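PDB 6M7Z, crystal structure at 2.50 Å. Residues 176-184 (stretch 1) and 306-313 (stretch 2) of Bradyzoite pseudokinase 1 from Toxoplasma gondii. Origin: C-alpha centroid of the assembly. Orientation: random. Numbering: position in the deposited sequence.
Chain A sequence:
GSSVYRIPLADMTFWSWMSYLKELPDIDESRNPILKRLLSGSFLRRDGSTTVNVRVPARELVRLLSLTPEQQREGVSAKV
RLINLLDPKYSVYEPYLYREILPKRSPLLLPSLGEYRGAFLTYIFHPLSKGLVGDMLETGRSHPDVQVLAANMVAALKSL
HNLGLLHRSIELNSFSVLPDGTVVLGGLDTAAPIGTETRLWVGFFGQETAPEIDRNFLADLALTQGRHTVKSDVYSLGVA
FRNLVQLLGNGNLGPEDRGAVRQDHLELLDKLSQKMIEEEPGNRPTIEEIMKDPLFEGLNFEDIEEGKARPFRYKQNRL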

ATOM      1  N   SER A 176       1.419  -5.357   0.234  1.00 32.53           N
ATOM      2  CA  SER A 176       1.269  -6.260  -0.901  1.00 34.60           C
ATOM      3  C   SER A 176       2.645  -6.616  -1.484  1.00 38.07           C
ATOM      4  O   SER A 176       3.643  -5.953  -1.233  1.00 36.90           O
ATOM      5  CB  SER A 176       0.340  -5.690  -1.927  1.00 34.07           C
ATOM      6  OG  SER A 176       0.905  -4.569  -2.584  1.00 33.02           O
ATOM      7  N   VAL A 177       2.676  -7.711  -2.235  1.00 38.27           N
ATOM      8  CA  VAL A 177       3.893  -8.245  -2.781  1.00 39.63           C
ATOM      9  C   VAL A 177       3.875  -7.973  -4.282  1.00 41.15           C
ATOM     10  O   VAL A 177       2.985  -8.448  -4.974  1.00 39.21           O
ATOM     11  CB  VAL A 177       4.020  -9.754  -2.495  1.00 40.77           C
ATOM     12  CG1 VAL A 177       5.324 -10.307  -3.060  1.00 42.33           C
ATOM     13  CG2 VAL A 177       3.894 -10.066  -1.007  1.00 37.87           C
ATOM     14  N   LEU A 178       4.848  -7.192  -4.771  1.00 44.04           N
ATOM     15  CA  LEU A 178       4.920  -6.875  -6.194  1.00 46.95           C
ATOM     16  C   LEU A 178       5.457  -8.097  -6.936  1.00 49.01           C
ATOM     17  O   LEU A 178       6.016  -9.020  -6.330  1.00 47.57           O
ATOM     18  CB  LEU A 178       5.804  -5.643  -6.405  1.00 47.65           C
ATOM     19  CG  LEU A 178       5.285  -4.340  -5.779  1.00 46.11           C
ATOM     20  CD1 LEU A 178       6.206  -3.174  -6.106  1.00 45.63           C
ATOM     21  CD2 LEU A 178       3.865  -4.046  -6.236  1.00 44.65           C
ATOM     22  N   PRO A 179       5.268  -8.179  -8.277  1.00 49.05           N
ATOM     23  CA  PRO A 179       5.808  -9.297  -9.053  1.00 52.05           C
ATOM     24  C   PRO A 179       7.309  -9.550  -8.825  1.00 53.54           C
ATOM     25  O   PRO A 179       7.706 -10.708  -8.761  1.00 55.94           O
ATOM     26  CB  PRO A 179       5.489  -8.916 -10.493  1.00 51.27           C
ATOM     27  CG  PRO A 179       4.236  -8.085 -10.357  1.00 50.07           C
ATOM     28  CD  PRO A 179       4.455  -7.271  -9.097  1.00 48.69           C
ATOM     29  N   ASP A 180       8.121  -8.506  -8.626  1.00 50.42           N
ATOM     30  CA  ASP A 180       9.556  -8.739  -8.419  1.00 55.52           C
ATOM     31  C   ASP A 180       9.854  -9.208  -6.978  1.00 60.80           C
ATOM     32  O   ASP A 180      11.017  -9.471  -6.648  1.00 71.42           O
ATOM     33  CB  ASP A 180      10.389  -7.522  -8.842  1.00 53.61           C
ATOM     34  CG  ASP A 180      10.235  -6.299  -7.958  1.00 58.62           C
ATOM     35  OD1 ASP A 180       9.477  -6.387  -6.943  1.00 56.87           O
ATOM     36  OD2 ASP A 180      10.867  -5.267  -8.305  1.00 54.84           O
ATOM     37  N   GLY A 181       8.829  -9.295  -6.116  1.00 62.34           N
ATOM     38  CA  GLY A 181       8.967  -9.817  -4.736  1.00 50.32           C
ATOM     39  C   GLY A 181       9.164  -8.732  -3.680  1.00 44.38           C
ATOM     40  O   GLY A 181       9.251  -9.059  -2.480  1.00 45.08           O
ATOM     41  N   THR A 182       9.255  -7.456  -4.092  1.00 40.93           N
ATOM     42  CA  THR A 182       9.287  -6.327  -3.160  1.00 39.69           C
ATOM     43  C   THR A 182       7.959  -6.281  -2.395  1.00 39.66           C
ATOM     44  O   THR A 182       6.902  -6.452  -3.001  1.00 39.75           O
ATOM     45  CB  THR A 182       9.479  -4.988  -3.886  1.00 40.38           C
ATOM     46  OG1 THR A 182      10.535  -5.103  -4.832  1.00 41.03           O
ATOM     47  CG2 THR A 182       9.797  -3.841  -2.951  1.00 40.56           C
ATOM     48  N   VAL A 183       8.027  -6.064  -1.077  1.00 38.23           N
ATOM     49  CA  VAL A 183       6.843  -5.874  -0.251  1.00 36.83           C
ATOM     50  C   VAL A 183       6.696  -4.377   0.015  1.00 34.89           C
ATOM     51  O   VAL A 183       7.603  -3.762   0.538  1.00 33.67           O
ATOM     52  CB  VAL A 183       6.934  -6.676   1.056  1.00 37.51           C
ATOM     53  CG1 VAL A 183       5.784  -6.372   1.994  1.00 39.15           C
ATOM     54  CG2 VAL A 183       7.026  -8.162   0.782  1.00 37.52           C
ATOM     55  N   VAL A 184       5.521  -3.831  -0.327  1.00 34.68           N
ATOM     56  CA  VAL A 184       5.264  -2.387  -0.316  1.00 34.01           C
ATOM     57  C   VAL A 184       4.008  -2.080   0.505  1.00 31.80           C
ATOM     58  O   VAL A 184       3.123  -2.909   0.626  1.00 28.89           O
ATOM     59  CB  VAL A 184       5.139  -1.811  -1.741  1.00 36.22           C
ATOM     60  CG1 VAL A 184       6.424  -2.060  -2.536  1.00 37.94           C
ATOM     61  CG2 VAL A 184       3.916  -2.351  -2.475  1.00 35.18           C
ATOM     62  N   GLU A 306      16.028   0.483   0.741  1.00 56.51           N
ATOM     63  CA  GLU A 306      16.315   0.648  -0.688  1.00 68.81           C
ATOM     64  C   GLU A 306      15.470  -0.327  -1.509  1.00 63.54           C
ATOM     65  O   GLU A 306      15.419  -0.217  -2.735  1.00 60.34           O
ATOM     66  CB  GLU A 306      17.797   0.431  -1.007  1.00 78.41           C
ATOM     67  CG  GLU A 306      18.717   1.572  -0.579  1.00 85.67           C
ATOM     68  CD  GLU A 306      18.189   2.996  -0.716  1.00 95.85           C
ATOM     69  OE1 GLU A 306      18.247   3.748   0.288  1.00 99.03           O
ATOM     70  OE2 GLU A 306      17.726   3.360  -1.823  1.00 94.72           O
ATOM     71  N   GLY A 307      14.836  -1.293  -0.837  1.00 55.29           N
ATOM     72  CA  GLY A 307      13.827  -2.144  -1.463  1.00 55.72           C
ATOM     73  C   GLY A 307      14.401  -3.442  -1.995  1.00 58.00           C
ATOM     74  O   GLY A 307      13.855  -4.023  -2.942  1.00 60.39           O
ATOM     75  N   LYS A 308      15.470  -3.923  -1.341  1.00 69.57           N
ATOM     76  CA  LYS A 308      16.223  -5.082  -1.790  1.00 73.22           C
ATOM     77  C   LYS A 308      15.810  -6.338  -1.016  1.00 67.42           C
ATOM     78  O   LYS A 308      16.191  -7.432  -1.421  1.00 69.25           O
ATOM     79  CB  LYS A 308      17.724  -4.789  -1.688  1.00 73.67           C
ATOM     80  CG  LYS A 308      18.271  -4.071  -2.919  1.00 78.55           C
ATOM     81  CD  LYS A 308      19.512  -3.227  -2.692  1.00 82.76           C
ATOM     82  CE  LYS A 308      19.737  -2.269  -3.840  1.00 79.14           C
ATOM     83  NZ  LYS A 308      20.685  -1.191  -3.481  1.00 79.20           N
ATOM     84  N   ALA A 309      15.021  -6.186   0.054  1.00 63.24           N
ATOM     85  CA  ALA A 309      14.547  -7.333   0.811  1.00 55.73           C
ATOM     86  C   ALA A 309      13.544  -8.138  -0.027  1.00 56.15           C
ATOM     87  O   ALA A 309      12.784  -7.588  -0.819  1.00 56.28           O
ATOM     88  CB  ALA A 309      13.952  -6.909   2.127  1.00 53.91           C
ATOM     89  N   ARG A 310      13.579  -9.463   0.160  1.00 55.66           N
ATOM     90  CA  ARG A 310      12.699 -10.398  -0.512  1.00 54.84           C
ATOM     91  C   ARG A 310      12.270 -11.426   0.533  1.00 54.58           C
ATOM     92  O   ARG A 310      12.717 -12.574   0.530  1.00 51.95           O
ATOM     93  CB  ARG A 310      13.409 -11.020  -1.716  1.00 55.43           C
ATOM     94  CG  ARG A 310      13.766 -10.035  -2.829  1.00 56.58           C
ATOM     95  CD  ARG A 310      12.547  -9.501  -3.552  1.00 56.12           C
ATOM     96  NE  ARG A 310      12.873  -8.638  -4.680  1.00 55.96           N
ATOM     97  CZ  ARG A 310      13.259  -7.369  -4.574  1.00 54.65           C
ATOM     98  NH1 ARG A 310      13.356  -6.793  -3.384  1.00 53.44           N
ATOM     99  NH2 ARG A 310      13.540  -6.679  -5.667  1.00 54.78           N
ATOM    100  N   PRO A 311      11.370 -11.041   1.463  1.00 52.53           N
ATOM    101  CA  PRO A 311      10.979 -11.910   2.569  1.00 54.59           C
ATOM    102  C   PRO A 311      10.312 -13.234   2.148  1.00 55.10           C
ATOM    103  O   PRO A 311      10.256 -14.161   2.962  1.00 57.02           O
ATOM    104  CB  PRO A 311       9.944 -11.090   3.366  1.00 53.01           C
ATOM    105  CG  PRO A 311      10.062  -9.663   2.849  1.00 54.64           C
ATOM    106  CD  PRO A 311      10.639  -9.766   1.459  1.00 54.52           C
ATOM    107  N   PHE A 312       9.801 -13.301   0.905  1.00 50.52           N
ATOM    108  CA  PHE A 312       9.020 -14.435   0.410  1.00 50.22           C
ATOM    109  C   PHE A 312       9.822 -15.321  -0.556  1.00 53.58           C
ATOM    110  O   PHE A 312       9.263 -16.272  -1.081  1.00 50.42           O
ATOM    111  CB  PHE A 312       7.731 -13.954  -0.266  1.00 47.53           C
ATOM    112  CG  PHE A 312       6.697 -13.398   0.678  1.00 46.05           C
ATOM    113  CD1 PHE A 312       5.854 -14.242   1.382  1.00 46.18           C
ATOM    114  CD2 PHE A 312       6.563 -12.026   0.868  1.00 44.81           C
ATOM    115  CE1 PHE A 312       4.918 -13.733   2.269  1.00 46.22           C
ATOM    116  CE2 PHE A 312       5.635 -11.523   1.764  1.00 41.89           C
ATOM    117  CZ  PHE A 312       4.809 -12.374   2.446  1.00 44.17           C
ATOM    118  N   ARG A 313      11.126 -15.055  -0.749  1.00 67.99           N
ATOM    119  CA  ARG A 313      12.038 -16.003  -1.440  1.00 80.23           C
ATOM    120  C   ARG A 313      12.505 -17.088  -0.455  1.00 80.98           C
ATOM    121  O   ARG A 313      12.669 -16.808   0.723  1.00 93.38           O
ATOM    122  CB  ARG A 313      13.250 -15.259  -2.013  1.00 91.34           C
ATOM    123  CG  ARG A 313      13.242 -15.134  -3.528  1.00108.71           C
ATOM    124  CD  ARG A 313      14.358 -14.228  -4.030  1.00118.86           C
ATOM    125  NE  ARG A 313      14.653 -14.380  -5.450  1.00127.97           N
ATOM    126  CZ  ARG A 313      15.230 -13.451  -6.217  1.00122.04           C
ATOM    127  NH1 ARG A 313      15.418 -12.225  -5.758  1.00114.26           N
ATOM    128  NH2 ARG A 313      15.608 -13.752  -7.447  1.00106.72           N
TER
HETATM  129  O   HOH W   1       9.735 -11.495  -1.241  1.00 29.77           O

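A β-hairpin (176-184) packs against an irregular segment (306-313) of Bradyzoite pseudokinase 1, burying 345 Å² summed over both sides. The two hairpin strands pair through S176 N to V184 O and V184 N to S176 O, both 3.0 Å, and L178 N to T182 O, 2.8 Å, continues the pairing into the loop. A type I turn from L178 to G181 closes it, with G181 N bonded to L178 O at 2.8 Å. D180 braces the exit from this turn: its OD1 accepts from T182 OG1 at 2.7 Å and from T182 N at 3.1 Å, the latter nearly straight at 165°.

R310 has the largest area covered by the other stretch, 70 Å². Its CA-to-CB bond points sideways, but the side chain bends through m, m and t rotamers so that its end comes nearer the hairpin. The one direct hydrogen bond between the stretches runs from R310 NE to D180 O; it is short at 2.8 Å but weak, since the N-H...O angle is only 126°. The guanidinium is held more squarely by its own segment, where R310 NH1 donates to G307 O at 2.8 Å (167°) and to A309 O at 2.7 Å (157°). D180 OD1 and T182 OG1 lie over one face of the guanidinium. D180 OD2 approaches R310 NH2 to 4.0 Å, but from well out of the guanidinium plane, so the opposite charges are near each other without an N-H pointing at the oxygen. T182 OG1 likewise stands 3.5 Å from R310 NH2 at an angle too poor for a hydrogen bond.

The G181 backbone packs against the R310 side chain, with G181 C 3.5 Å from R310 CD; the CA atoms of G181 and R310 are 5.7 Å apart. An ideal CB on G181 would lie 2.9 Å from R310 CD, a clash; its phi/psi of 96/-3 would also jam that CB against the preceding carbonyl oxygen, by itself a call for glycine. G307, with positive phi in a Schellman motif, is under the same backbone constraint.

Water 1 donates to G181 O at 2.8 Å and accepts from F312 N at 2.8 Å, linking the two backbones.

V177 and V183 direct their CA-to-CB bonds toward the second stretch, and F312 directs its own toward the hairpin. V177 CG2 meets F312 CE2 obliquely at 3.6 Å, whereas V183 CG2 reaches CE2 of F312 at the ring edge, 3.8 Å away. V183 CG2 also touches P311 CG at 4.0 Å, so this one methyl packs against both residues.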